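Local atomic coordinates of RPA0582 (PDB entry 3HHL), a protein that is of unknown function but belongs to the DUF1330 family, whose members share the dimeric alpha-beta barrel fold. Residues T3-P8 with D123-R128; E11-F16 with A99-M104; P24-N29 with I92-S97. All coordinates share one frame; numbering follows the deposited sequence.

Interaction 1 (T3-P8 with D123-R128); sequences TGHIDP and DSRLIR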
ATOM      1  N   THR C   3      -6.934  17.053  -7.372  1.00 73.03           N
ATOM      2  CA  THR C   3      -6.334  16.591  -8.668  1.00 69.80           C
ATOM      3  C   THR C   3      -5.456  15.364  -8.356  1.00 66.45           C
ATOM      4  O   THR C   3      -4.268  15.465  -7.998  1.00 66.52           O
ATOM      5  CB  THR C   3      -5.465  17.661  -9.415  1.00 69.89           C
ATOM      6  OG1 THR C   3      -6.159  18.907  -9.476  1.00 70.21           O
ATOM      7  CG2 THR C   3      -5.124  17.201 -10.850  1.00 69.31           C
ATOM      8  N   GLY C   4      -6.072  14.203  -8.441  1.00 61.78           N
ATOM      9  CA  GLY C   4      -5.376  12.996  -8.153  1.00 58.18           C
ATOM     10  C   GLY C   4      -4.906  12.326  -9.407  1.00 54.72           C
ATOM     11  O   GLY C   4      -5.133  12.778 -10.517  1.00 53.78           O
ATOM     12  N   HIS C   5      -4.255  11.208  -9.192  1.00 51.24           N
ATOM     13  CA  HIS C   5      -3.776  10.396 -10.249  1.00 48.26           C
ATOM     14  C   HIS C   5      -4.801   9.339 -10.472  1.00 46.07           C
ATOM     15  O   HIS C   5      -5.115   8.577  -9.585  1.00 45.29           O
ATOM     16  CB  HIS C   5      -2.444   9.795  -9.825  1.00 48.19           C
ATOM     17  CG  HIS C   5      -1.391  10.821  -9.549  1.00 45.77           C
ATOM     18  ND1 HIS C   5      -1.309  11.489  -8.346  1.00 42.84           N
ATOM     19  CD2 HIS C   5      -0.384  11.300 -10.324  1.00 42.94           C
ATOM     20  CE1 HIS C   5      -0.291  12.333  -8.387  1.00 43.23           C
ATOM     21  NE2 HIS C   5       0.282  12.243  -9.578  1.00 42.23           N
ATOM     22  N   ILE C   6      -5.310   9.298 -11.680  1.00 44.57           N
ATOM     23  CA  ILE C   6      -6.371   8.377 -12.051  1.00 43.59           C
ATOM     24  C   ILE C   6      -5.865   7.343 -13.050  1.00 42.93           C
ATOM     25  O   ILE C   6      -6.163   6.174 -12.940  1.00 42.76           O
ATOM     26  CB  ILE C   6      -7.513   9.169 -12.664  1.00 43.29           C
ATOM     27  CG1 ILE C   6      -8.090  10.120 -11.611  1.00 43.40           C
ATOM     28  CG2 ILE C   6      -8.567   8.245 -13.306  1.00 41.89           C
ATOM     29  CD1 ILE C   6      -8.919  11.311 -12.244  1.00 44.57           C
ATOM     30  N   ASP C   7      -5.109   7.784 -14.037  1.00 42.56           N
ATOM     31  CA  ASP C   7      -4.650   6.902 -15.101  1.00 42.64           C
ATOM     32  C   ASP C   7      -3.144   6.909 -15.211  1.00 41.32           C
ATOM     33  O   ASP C   7      -2.483   7.821 -14.768  1.00 40.51           O
ATOM     34  CB  ASP C   7      -5.232   7.343 -16.452  1.00 43.69           C
ATOM     35  CG  ASP C   7      -6.743   7.066 -16.584  1.00 45.62           C
ATOM     36  OD1 ASP C   7      -7.244   5.925 -16.316  1.00 47.78           O
ATOM     37  OD2 ASP C   7      -7.411   8.029 -16.999  1.00 49.14           O
ATOM     38  N   PRO C   8      -2.585   5.853 -15.792  1.00 40.57           N
ATOM     39  CA  PRO C   8      -1.152   5.822 -16.061  1.00 39.63           C
ATOM     40  C   PRO C   8      -0.843   6.683 -17.264  1.00 38.25           C
ATOM     41  O   PRO C   8      -1.700   6.828 -18.106  1.00 38.22           O
ATOM     42  CB  PRO C   8      -0.902   4.369 -16.385  1.00 39.45           C
ATOM     43  CG  PRO C   8      -2.194   3.918 -16.937  1.00 40.44           C
ATOM     44  CD  PRO C   8      -3.231   4.584 -16.129  1.00 40.33           C
ATOM     45  N   ASP C 123      -8.499   9.908  -6.688  1.00 36.43           N
ATOM     46  CA  ASP C 123      -7.032   9.787  -6.599  1.00 35.86           C
ATOM     47  C   ASP C 123      -6.751   8.340  -6.305  1.00 35.03           C
ATOM     48  O   ASP C 123      -7.576   7.674  -5.702  1.00 34.82           O
ATOM     49  CB  ASP C 123      -6.530  10.630  -5.439  1.00 35.87           C
ATOM     50  CG  ASP C 123      -5.005  10.788  -5.382  1.00 37.22           C
ATOM     51  OD1 ASP C 123      -4.260  10.588  -6.385  1.00 34.13           O
ATOM     52  OD2 ASP C 123      -4.559  11.173  -4.265  1.00 39.76           O
ATOM     53  N   SER C 124      -5.605   7.847  -6.750  1.00 34.87           N
ATOM     54  CA  SER C 124      -5.248   6.435  -6.557  1.00 34.67           C
ATOM     55  C   SER C 124      -3.775   6.217  -6.698  1.00 34.20           C
ATOM     56  O   SER C 124      -3.075   7.057  -7.231  1.00 34.28           O
ATOM     57  CB  SER C 124      -5.922   5.545  -7.593  1.00 34.48           C
ATOM     58  OG  SER C 124      -5.568   5.962  -8.907  1.00 35.55           O
ATOM     59  N   ARG C 125      -3.329   5.064  -6.228  1.00 34.26           N
ATOM     60  CA  ARG C 125      -2.013   4.539  -6.542  1.00 34.24           C
ATOM     61  C   ARG C 125      -2.165   3.141  -7.058  1.00 34.08           C
ATOM     62  O   ARG C 125      -3.059   2.420  -6.629  1.00 33.70           O
ATOM     63  CB  ARG C 125      -1.161   4.493  -5.300  1.00 34.65           C
ATOM     64  CG  ARG C 125      -0.988   5.816  -4.639  1.00 36.05           C
ATOM     65  CD  ARG C 125      -0.195   6.737  -5.530  1.00 38.24           C
ATOM     66  NE  ARG C 125       0.023   8.002  -4.863  1.00 38.99           N
ATOM     67  CZ  ARG C 125      -0.806   9.041  -4.917  1.00 41.82           C
ATOM     68  NH1 ARG C 125      -1.943   9.003  -5.625  1.00 42.11           N
ATOM     69  NH2 ARG C 125      -0.483  10.149  -4.262  1.00 41.13           N
ATOM     70  N   LEU C 126      -1.316   2.777  -8.017  1.00 34.36           N
ATOM     71  CA  LEU C 126      -1.231   1.406  -8.491  1.00 34.22           C
ATOM     72  C   LEU C 126       0.247   1.136  -8.534  1.00 33.72           C
ATOM     73  O   LEU C 126       0.941   1.665  -9.376  1.00 33.86           O
ATOM     74  CB  LEU C 126      -1.881   1.265  -9.872  1.00 35.05           C
ATOM     75  CG  LEU C 126      -1.977  -0.120 -10.532  1.00 35.50           C
ATOM     76  CD1 LEU C 126      -2.705  -1.059  -9.636  1.00 36.72           C
ATOM     77  CD2 LEU C 126      -2.662  -0.022 -11.891  1.00 34.22           C
ATOM     78  N   ILE C 127       0.711   0.340  -7.581  1.00 33.43           N
ATOM     79  CA  ILE C 127       2.116   0.061  -7.392  1.00 32.86           C
ATOM     80  C   ILE C 127       2.397  -1.352  -7.822  1.00 33.17           C
ATOM     81  O   ILE C 127       1.717  -2.289  -7.372  1.00 32.80           O
ATOM     82  CB  ILE C 127       2.469   0.182  -5.930  1.00 32.91           C
ATOM     83  CG1 ILE C 127       2.088   1.598  -5.425  1.00 32.88           C
ATOM     84  CG2 ILE C 127       3.940  -0.127  -5.723  1.00 30.47           C
ATOM     85  CD1 ILE C 127       2.141   1.777  -3.887  1.00 29.15           C
ATOM     86  N   ARG C 128       3.389  -1.516  -8.694  1.00 33.35           N
ATOM     87  CA  ARG C 128       3.684  -2.828  -9.211  1.00 33.87           C
ATOM     88  C   ARG C 128       4.770  -3.419  -8.373  1.00 34.03           C
ATOM     89  O   ARG C 128       5.798  -2.780  -8.222  1.00 34.48           O
ATOM     90  CB  ARG C 128       4.144  -2.767 -10.639  1.00 33.63           C
ATOM     91  CG  ARG C 128       4.635  -4.124 -11.145  1.00 34.32           C
ATOM     92  CD  ARG C 128       5.394  -3.953 -12.473  1.00 34.28           C
ATOM     93  NE  ARG C 128       6.263  -5.066 -12.778  1.00 33.23           N
ATOM     94  CZ  ARG C 128       6.771  -5.311 -13.979  1.00 33.21           C
ATOM     95  NH1 ARG C 128       6.493  -4.524 -15.003  1.00 32.82           N
ATOM     96  NH2 ARG C 128       7.561  -6.370 -14.159  1.00 34.34           N
TER

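Interaction 2 (E11-F16 with A99-M104); sequences EVFAQF and AAFVEM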
ATOM      1  N   GLU C  11       4.241   7.066 -21.042  1.00 34.53           N
ATOM      2  CA  GLU C  11       5.664   6.829 -20.821  0.50 34.58           C
ATOM      3  C   GLU C  11       5.893   5.759 -19.774  1.00 34.14           C
ATOM      4  O   GLU C  11       6.726   4.869 -19.950  1.00 34.28           O
ATOM      5  CB  GLU C  11       6.357   8.087 -20.328  0.50 34.60           C
ATOM      6  CG  GLU C  11       6.362   9.212 -21.303  0.50 36.40           C
ATOM      7  CD  GLU C  11       7.400  10.283 -20.947  0.50 38.77           C
ATOM      8  OE1 GLU C  11       7.939  10.273 -19.808  0.50 39.53           O
ATOM      9  OE2 GLU C  11       7.679  11.146 -21.807  0.50 38.94           O
ATOM     10  N   VAL C  12       5.166   5.867 -18.675  1.00 33.54           N
ATOM     11  CA  VAL C  12       5.258   4.925 -17.578  1.00 32.62           C
ATOM     12  C   VAL C  12       4.677   3.563 -17.946  1.00 32.94           C
ATOM     13  O   VAL C  12       5.218   2.520 -17.554  1.00 32.81           O
ATOM     14  CB  VAL C  12       4.598   5.524 -16.331  1.00 32.79           C
ATOM     15  CG1 VAL C  12       4.446   4.485 -15.201  1.00 30.97           C
ATOM     16  CG2 VAL C  12       5.411   6.757 -15.876  1.00 29.19           C
ATOM     17  N   PHE C  13       3.599   3.535 -18.710  1.00 33.31           N
ATOM     18  CA  PHE C  13       3.110   2.234 -19.178  1.00 34.18           C
ATOM     19  C   PHE C  13       4.122   1.553 -20.112  1.00 33.63           C
ATOM     20  O   PHE C  13       4.221   0.323 -20.154  1.00 33.95           O
ATOM     21  CB  PHE C  13       1.752   2.350 -19.842  1.00 34.88           C
ATOM     22  CG  PHE C  13       1.056   1.041 -19.991  1.00 38.26           C
ATOM     23  CD1 PHE C  13       0.432   0.463 -18.940  1.00 42.93           C
ATOM     24  CD2 PHE C  13       1.046   0.379 -21.191  1.00 44.29           C
ATOM     25  CE1 PHE C  13      -0.196  -0.760 -19.055  1.00 44.11           C
ATOM     26  CE2 PHE C  13       0.398  -0.848 -21.307  1.00 46.17           C
ATOM     27  CZ  PHE C  13      -0.203  -1.408 -20.224  1.00 44.46           C
ATOM     28  N   ALA C  14       4.890   2.347 -20.842  1.00 33.02           N
ATOM     29  CA  ALA C  14       5.955   1.804 -21.685  1.00 33.28           C
ATOM     30  C   ALA C  14       6.995   1.121 -20.775  1.00 33.18           C
ATOM     31  O   ALA C  14       7.450   0.005 -21.050  1.00 33.21           O
ATOM     32  CB  ALA C  14       6.596   2.908 -22.570  1.00 32.29           C
ATOM     33  N   GLN C  15       7.326   1.783 -19.674  1.00 32.61           N
ATOM     34  CA  GLN C  15       8.239   1.232 -18.702  1.00 33.06           C
ATOM     35  C   GLN C  15       7.751  -0.091 -18.103  1.00 33.23           C
ATOM     36  O   GLN C  15       8.558  -0.973 -17.851  1.00 33.90           O
ATOM     37  CB  GLN C  15       8.489   2.233 -17.583  1.00 33.20           C
ATOM     38  CG  GLN C  15       9.546   3.290 -17.939  1.00 35.49           C
ATOM     39  CD  GLN C  15       9.638   4.400 -16.903  1.00 36.56           C
ATOM     40  OE1 GLN C  15       8.649   4.740 -16.267  1.00 38.71           O
ATOM     41  NE2 GLN C  15      10.820   4.961 -16.732  1.00 35.41           N
ATOM     42  N   PHE C  16       6.446  -0.188 -17.857  1.00 32.97           N
ATOM     43  CA  PHE C  16       5.788  -1.400 -17.356  1.00 32.60           C
ATOM     44  C   PHE C  16       6.000  -2.547 -18.335  1.00 32.21           C
ATOM     45  O   PHE C  16       6.469  -3.587 -17.949  1.00 32.65           O
ATOM     46  CB  PHE C  16       4.305  -1.088 -17.161  1.00 33.15           C
ATOM     47  CG  PHE C  16       3.496  -2.213 -16.633  1.00 32.79           C
ATOM     48  CD1 PHE C  16       3.366  -2.407 -15.287  1.00 34.50           C
ATOM     49  CD2 PHE C  16       2.795  -3.034 -17.491  1.00 33.91           C
ATOM     50  CE1 PHE C  16       2.603  -3.470 -14.796  1.00 36.02           C
ATOM     51  CE2 PHE C  16       2.050  -4.079 -17.020  1.00 34.80           C
ATOM     52  CZ  PHE C  16       1.952  -4.306 -15.673  1.00 35.41           C
ATOM     53  N   ALA C  99       2.298  -9.773 -19.498  1.00 30.95           N
ATOM     54  CA  ALA C  99       1.527  -9.908 -20.716  1.00 30.36           C
ATOM     55  C   ALA C  99       0.045 -10.102 -20.378  1.00 30.26           C
ATOM     56  O   ALA C  99      -0.817  -9.607 -21.111  1.00 30.21           O
ATOM     57  CB  ALA C  99       2.081 -11.050 -21.605  1.00 28.80           C
ATOM     58  N   ALA C 100      -0.260 -10.787 -19.280  1.00 29.94           N
ATOM     59  CA  ALA C 100      -1.661 -11.030 -18.965  1.00 30.19           C
ATOM     60  C   ALA C 100      -2.314  -9.689 -18.685  1.00 30.79           C
ATOM     61  O   ALA C 100      -3.435  -9.436 -19.111  1.00 31.67           O
ATOM     62  CB  ALA C 100      -1.818 -11.967 -17.780  1.00 29.11           C
ATOM     63  N   PHE C 101      -1.594  -8.835 -17.980  1.00 31.17           N
ATOM     64  CA  PHE C 101      -2.118  -7.567 -17.582  1.00 32.21           C
ATOM     65  C   PHE C 101      -2.287  -6.647 -18.781  1.00 32.27           C
ATOM     66  O   PHE C 101      -3.247  -5.889 -18.835  1.00 32.53           O
ATOM     67  CB  PHE C 101      -1.175  -6.908 -16.573  1.00 33.08           C
ATOM     68  CG  PHE C 101      -1.695  -5.623 -16.003  1.00 32.94           C
ATOM     69  CD1 PHE C 101      -2.439  -5.612 -14.847  1.00 35.61           C
ATOM     70  CD2 PHE C 101      -1.464  -4.428 -16.639  1.00 34.06           C
ATOM     71  CE1 PHE C 101      -2.937  -4.408 -14.331  1.00 34.42           C
ATOM     72  CE2 PHE C 101      -1.962  -3.241 -16.126  1.00 33.48           C
ATOM     73  CZ  PHE C 101      -2.679  -3.235 -14.985  1.00 33.45           C
ATOM     74  N   VAL C 102      -1.356  -6.691 -19.724  1.00 32.21           N
ATOM     75  CA  VAL C 102      -1.477  -5.876 -20.929  1.00 32.55           C
ATOM     76  C   VAL C 102      -2.692  -6.346 -21.764  1.00 33.26           C
ATOM     77  O   VAL C 102      -3.487  -5.529 -22.290  1.00 34.04           O
ATOM     78  CB  VAL C 102      -0.158  -5.875 -21.733  1.00 32.44           C
ATOM     79  CG1 VAL C 102      -0.336  -5.293 -23.115  1.00 31.10           C
ATOM     80  CG2 VAL C 102       0.900  -5.124 -20.977  1.00 31.68           C
ATOM     81  N   GLU C 103      -2.888  -7.650 -21.831  1.00 33.12           N
ATOM     82  CA  GLU C 103      -3.966  -8.170 -22.629  1.00 33.64           C
ATOM     83  C   GLU C 103      -5.296  -7.680 -22.057  1.00 34.11           C
ATOM     84  O   GLU C 103      -6.207  -7.327 -22.801  1.00 33.60           O
ATOM     85  CB  GLU C 103      -3.899  -9.702 -22.714  1.00 33.61           C
ATOM     86  CG  GLU C 103      -2.819 -10.221 -23.657  1.00 34.25           C
ATOM     87  CD  GLU C 103      -2.949  -9.670 -25.058  1.00 36.99           C
ATOM     88  OE1 GLU C 103      -4.102  -9.544 -25.540  1.00 38.41           O
ATOM     89  OE2 GLU C 103      -1.902  -9.379 -25.678  1.00 37.42           O
HETATM   90  N   MSE C 104      -5.395  -7.645 -20.736  1.00 34.64           N
HETATM   91  CA  MSE C 104      -6.603  -7.163 -20.076  1.00 35.63           C
HETATM   92  C   MSE C 104      -6.858  -5.699 -20.415  1.00 35.85           C
HETATM   93  O   MSE C 104      -7.985  -5.268 -20.695  1.00 35.09           O
HETATM   94  CB  MSE C 104      -6.473  -7.289 -18.555  1.00 36.06           C
HETATM   95  CG  MSE C 104      -7.519  -6.496 -17.763  1.00 37.18           C
HETATM   96 SE   MSE C 104      -7.484  -6.829 -15.857  1.00 41.78          SE
HETATM   97  CE  MSE C 104      -6.102  -5.516 -15.431  1.00 38.22           C
TER

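Interaction 3 (P24-N29 with I92-S97); sequences PIHMLN and IAEYPS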
ATOM      1  N   PRO C  24       4.916 -13.806 -11.557  1.00 29.69           N
ATOM      2  CA  PRO C  24       3.754 -13.046 -11.184  1.00 29.24           C
ATOM      3  C   PRO C  24       4.122 -11.624 -10.855  1.00 29.92           C
ATOM      4  O   PRO C  24       5.257 -11.348 -10.466  1.00 29.93           O
ATOM      5  CB  PRO C  24       3.290 -13.730  -9.897  1.00 28.80           C
ATOM      6  CG  PRO C  24       3.831 -15.050  -9.954  1.00 28.80           C
ATOM      7  CD  PRO C  24       5.107 -14.977 -10.680  1.00 29.52           C
ATOM      8  N   ILE C  25       3.152 -10.749 -11.046  1.00 30.50           N
ATOM      9  CA  ILE C  25       3.219  -9.379 -10.665  1.00 31.69           C
ATOM     10  C   ILE C  25       2.082  -9.191  -9.702  1.00 32.48           C
ATOM     11  O   ILE C  25       1.020  -9.765  -9.888  1.00 33.78           O
ATOM     12  CB  ILE C  25       3.068  -8.391 -11.849  1.00 31.11           C
ATOM     13  CG1 ILE C  25       1.797  -8.637 -12.661  1.00 31.60           C
ATOM     14  CG2 ILE C  25       4.239  -8.528 -12.771  1.00 32.20           C
ATOM     15  CD1 ILE C  25       1.510  -7.565 -13.721  1.00 27.02           C
ATOM     16  N   HIS C  26       2.337  -8.444  -8.642  1.00 32.93           N
ATOM     17  CA  HIS C  26       1.329  -8.063  -7.675  1.00 33.06           C
ATOM     18  C   HIS C  26       1.082  -6.596  -7.793  1.00 32.99           C
ATOM     19  O   HIS C  26       2.002  -5.794  -7.745  1.00 33.97           O
ATOM     20  CB  HIS C  26       1.795  -8.374  -6.256  1.00 32.77           C
ATOM     21  CG  HIS C  26       1.537  -9.784  -5.847  1.00 32.68           C
ATOM     22  ND1 HIS C  26       1.786 -10.245  -4.573  1.00 28.66           N
ATOM     23  CD2 HIS C  26       1.108 -10.852  -6.569  1.00 33.22           C
ATOM     24  CE1 HIS C  26       1.513 -11.536  -4.531  1.00 31.67           C
ATOM     25  NE2 HIS C  26       1.092 -11.931  -5.724  1.00 30.41           N
HETATM   26  N   MSE C  27      -0.174  -6.247  -7.937  1.00 33.47           N
HETATM   27  CA  MSE C  27      -0.571  -4.891  -8.177  1.00 33.33           C
HETATM   28  C   MSE C  27      -1.323  -4.383  -6.930  1.00 33.51           C
HETATM   29  O   MSE C  27      -2.489  -4.730  -6.683  1.00 32.79           O
HETATM   30  CB  MSE C  27      -1.452  -4.846  -9.399  1.00 33.37           C
HETATM   31  CG  MSE C  27      -0.827  -5.404 -10.653  1.00 34.55           C
HETATM   32 SE   MSE C  27       0.744  -4.477 -11.217  1.00 41.07          SE
HETATM   33  CE  MSE C  27      -0.040  -2.833 -11.809  1.00 37.77           C
ATOM     34  N   LEU C  28      -0.629  -3.558  -6.146  1.00 33.18           N
ATOM     35  CA  LEU C  28      -1.209  -2.937  -4.956  1.00 32.80           C
ATOM     36  C   LEU C  28      -1.987  -1.719  -5.372  1.00 32.83           C
ATOM     37  O   LEU C  28      -1.412  -0.786  -5.934  1.00 32.89           O
ATOM     38  CB  LEU C  28      -0.130  -2.558  -3.963  1.00 31.89           C
ATOM     39  CG  LEU C  28      -0.549  -1.775  -2.724  1.00 32.12           C
ATOM     40  CD1 LEU C  28      -1.676  -2.464  -1.934  1.00 29.87           C
ATOM     41  CD2 LEU C  28       0.681  -1.527  -1.824  1.00 30.72           C
ATOM     42  N   ASN C  29      -3.283  -1.734  -5.098  1.00 32.81           N
ATOM     43  CA  ASN C  29      -4.193  -0.652  -5.487  1.00 32.94           C
ATOM     44  C   ASN C  29      -4.615   0.138  -4.229  1.00 33.39           C
ATOM     45  O   ASN C  29      -5.193  -0.448  -3.288  1.00 34.17           O
ATOM     46  CB  ASN C  29      -5.467  -1.244  -6.124  1.00 33.31           C
ATOM     47  CG  ASN C  29      -5.282  -1.694  -7.563  1.00 33.18           C
ATOM     48  OD1 ASN C  29      -5.695  -0.988  -8.470  1.00 36.69           O
ATOM     49  ND2 ASN C  29      -4.709  -2.890  -7.780  1.00 33.13           N
ATOM     50  N   ILE C  92      -4.629  -6.097  -3.342  1.00 31.00           N
ATOM     51  CA  ILE C  92      -3.562  -6.573  -4.202  1.00 31.29           C
ATOM     52  C   ILE C  92      -4.142  -7.559  -5.174  1.00 31.89           C
ATOM     53  O   ILE C  92      -4.793  -8.527  -4.755  1.00 33.37           O
ATOM     54  CB  ILE C  92      -2.415  -7.243  -3.401  1.00 31.03           C
ATOM     55  CG1 ILE C  92      -1.744  -6.206  -2.449  1.00 29.93           C
ATOM     56  CG2 ILE C  92      -1.427  -7.880  -4.358  1.00 28.31           C
ATOM     57  CD1 ILE C  92      -0.797  -6.874  -1.375  1.00 25.13           C
ATOM     58  N   ALA C  93      -3.909  -7.314  -6.464  1.00 32.32           N
ATOM     59  CA  ALA C  93      -4.361  -8.192  -7.560  1.00 32.32           C
ATOM     60  C   ALA C  93      -3.093  -8.858  -8.021  1.00 32.63           C
ATOM     61  O   ALA C  93      -2.090  -8.184  -8.225  1.00 33.57           O
ATOM     62  CB  ALA C  93      -5.021  -7.365  -8.709  1.00 30.94           C
ATOM     63  N   GLU C  94      -3.113 -10.166  -8.196  1.00 33.00           N
ATOM     64  CA  GLU C  94      -1.994 -10.886  -8.834  1.00 32.70           C
ATOM     65  C   GLU C  94      -2.331 -11.179 -10.289  1.00 32.99           C
ATOM     66  O   GLU C  94      -3.450 -11.544 -10.595  1.00 33.32           O
ATOM     67  CB  GLU C  94      -1.770 -12.205  -8.102  1.00 32.34           C
ATOM     68  CG  GLU C  94      -0.902 -13.198  -8.825  1.00 33.38           C
ATOM     69  CD  GLU C  94      -0.380 -14.320  -7.928  1.00 35.22           C
ATOM     70  OE1 GLU C  94      -0.246 -14.072  -6.692  1.00 35.93           O
ATOM     71  OE2 GLU C  94      -0.089 -15.437  -8.462  1.00 32.98           O
ATOM     72  N   TYR C  95      -1.355 -11.051 -11.186  1.00 33.52           N
ATOM     73  CA  TYR C  95      -1.503 -11.527 -12.564  1.00 32.89           C
ATOM     74  C   TYR C  95      -0.328 -12.422 -12.832  1.00 31.56           C
ATOM     75  O   TYR C  95       0.692 -12.255 -12.232  1.00 31.16           O
ATOM     76  CB  TYR C  95      -1.566 -10.359 -13.541  1.00 33.30           C
ATOM     77  CG  TYR C  95      -2.714  -9.413 -13.238  1.00 36.55           C
ATOM     78  CD1 TYR C  95      -2.611  -8.484 -12.211  1.00 39.32           C
ATOM     79  CD2 TYR C  95      -3.897  -9.442 -13.975  1.00 39.09           C
ATOM     80  CE1 TYR C  95      -3.627  -7.604 -11.920  1.00 40.01           C
ATOM     81  CE2 TYR C  95      -4.936  -8.560 -13.689  1.00 41.16           C
ATOM     82  CZ  TYR C  95      -4.784  -7.645 -12.644  1.00 42.85           C
ATOM     83  OH  TYR C  95      -5.794  -6.771 -12.284  1.00 48.39           O
ATOM     84  N   PRO C  96      -0.475 -13.401 -13.725  1.00 30.60           N
ATOM     85  CA  PRO C  96       0.592 -14.381 -13.807  1.00 29.91           C
ATOM     86  C   PRO C  96       1.772 -13.869 -14.609  1.00 30.12           C
ATOM     87  O   PRO C  96       2.866 -14.468 -14.601  1.00 29.52           O
ATOM     88  CB  PRO C  96      -0.097 -15.568 -14.484  1.00 29.30           C
ATOM     89  CG  PRO C  96      -1.253 -14.999 -15.177  1.00 28.72           C
ATOM     90  CD  PRO C  96      -1.687 -13.837 -14.445  1.00 29.98           C
ATOM     91  N   SER C  97       1.557 -12.760 -15.300  1.00 29.87           N
ATOM     92  CA  SER C  97       2.595 -12.217 -16.147  1.00 30.00           C
ATOM     93  C   SER C  97       2.225 -10.782 -16.453  1.00 30.21           C
ATOM     94  O   SER C  97       1.077 -10.379 -16.259  1.00 29.81           O
ATOM     95  CB  SER C  97       2.666 -12.979 -17.478  1.00 30.46           C
ATOM     96  OG  SER C  97       1.487 -12.719 -18.263  1.00 30.48           O
TER

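Interaction 1 (T3-P8 with D123-R128)
Gly4 comes in close to the start of the strand, its CA 3.2 Å from Asp123 OD1. A beta carbon at this position would clash with Asp123 CB, so the approach depends on glycine. His5 follows and bonds to the strand through its backbone N and O. His5 N donates to Asp123 OD1 at 2.9 Å and reaches the oxygen from above the carboxylate plane. The bond is nearly straight, with 164° at the hydrogen. Asp123 CG stands anti to its own backbone N (chi1 -170°), which carries the carboxylate to the loop. Asp123 OD1 takes a second donor, Arg125 NH1, at 2.9 Å in a salt bridge. Arg125 bends at chi2, so its guanidinium folds back over its own strand, and NH1 also donates to Ser124 O. The His5 imidazole runs alongside the Asp123 carboxylate, with OD1 at the ring edge. His5 O accepts from Ser124 OG at 2.7 Å, in the carbonyl plane. Ser124 OG is also hydrogen-bonded to Arg117. Ile6 CB already points away from the strand. Arg125 NE forms a salt bridge with an acidic side chain of a neighbouring subunit, and Leu126 to Arg128 pair antiparallel with a strand of that subunit. The loop is thus held to the start of an outer strand of the chain's ferredoxin-like sheet, whose later residues carry it across the dimer interface, as in dimeric alpha-beta barrels.

Interaction 2 (E11-F16 with A99-M104)
Phe16 presses the CE2-CZ side of its ring against the ring of Phe101. Phe16 CE2 and Phe101 CD2 are 3.6 Å apart, and Phe16 CZ lies equally near the same carbon. The ring centres stand 5.1 Å apart. The planes are turned 55° against each other. Both residues hold CG anti to the backbone N, so both rings extend from their helices into the contact, where the two side chains cross at about a right angle. One turn earlier, Phe13 has the same kind of first torsion (chi1 -164°) and swings its ring tip into the gap between the helices. Its CE1 meets Phe101 CE2 at 4.2 Å, edge against edge. Val102 completes the group through one methyl, CG2, which comes to 3.9 Å from Phe13 CZ. The same methyl sits at the edge of the Phe16 ring, so it touches both phenylalanines.

The contact joins the helix ahead of the first strand, 10-18, to helix 98-106, which belongs to the second beta-alpha-beta crossover of the ferredoxin-like fold. The short axes stay 12.0 Å apart and run 141° to each other, so large aromatic rings span the distance. No hydrogen bond crosses the contact; it is wholly apolar. Beneath it, Phe16 and Phe101 both rest on Ile25 and Met27 of strand 25-33. Phe101 also meets Tyr95 edge-to-face, and Phe16 makes a cation-pi contact with Arg128. Apolar side chains of a neighbouring subunit pack on Phe13 and Phe16.

Interaction 3 (P24-N29 with I92-S97)
Four backbone hydrogen bonds hold the two antiparallel strands together. Ile25 and Tyr95 exchange one in each direction, and so do Met27 and Ala93. Met27 N donates to Ala93 O at 2.7 Å, nearly along the C=O axis. Ala93 N returns to Met27 O at 3.0 Å, from above the carbonyl plane. The non-hydrogen-bonded pairs are His26 with Glu94 and Leu28 with Ile92, and their side chains share one face. There His26 NE2 donates to Glu94 OE1 at 2.7 Å, with the oxygen at the ring edge and NE2 above the carboxylate plane. Glu94 CG is anti to the backbone N (chi1 166°), and the extended chain runs alongside the imidazole. Ile92 CG2 lies 3.8 Å from His26 CB on the same face. The carboxylate would be expected to favour a proton on NE2. On the other face, Met27 CG crosses to Tyr95 CE1 at 3.8 Å, and Ile25 CG1 packs on Tyr95 CB.

Further out, His26 ND1 is hydrogen-bonded to an aromatic side chain of a neighbouring subunit, whose ring also meets the imidazole. An alanine at His26 would remove the imidazole and with it the bonds to Glu94 and to the neighbouring subunit, and would probably weaken the strand pairing on this face and the interface. Helices 10-18 and 98-106 cover Ile25 and Met27 through Phe16 and Phe101. Ser97, at the N-cap, turns its OG to Ala100 N and starts helix 98-106. A central antiparallel strand pair with helices on one face and a second subunit against the other is the arrangement of the ferredoxin-like, dimeric alpha-beta barrel fold.

From the N terminus, interaction 1 closes the longest loop by joining 3-8 to the final strand. Helix 10-18 follows and meets helix 98-106 in interaction 2, closing a loop of 82 residues between the segments. Strand 25-33 then pairs with strand 89-95 in interaction 3, closing one of 62 residues. They nest without crossing, 3 within 2 and 2 within 1. Interactions 1 and 3 share one sheet, where Ile127 N lies 2.9 Å from Leu28 O in a probable hydrogen bond. Interaction 2 sits on that sheet, with Phe16 CZ 3.8 Å from Ile25 CD1. Together they tie the N-terminal loop to the last strand, helix to helix, and the two central strands to one another.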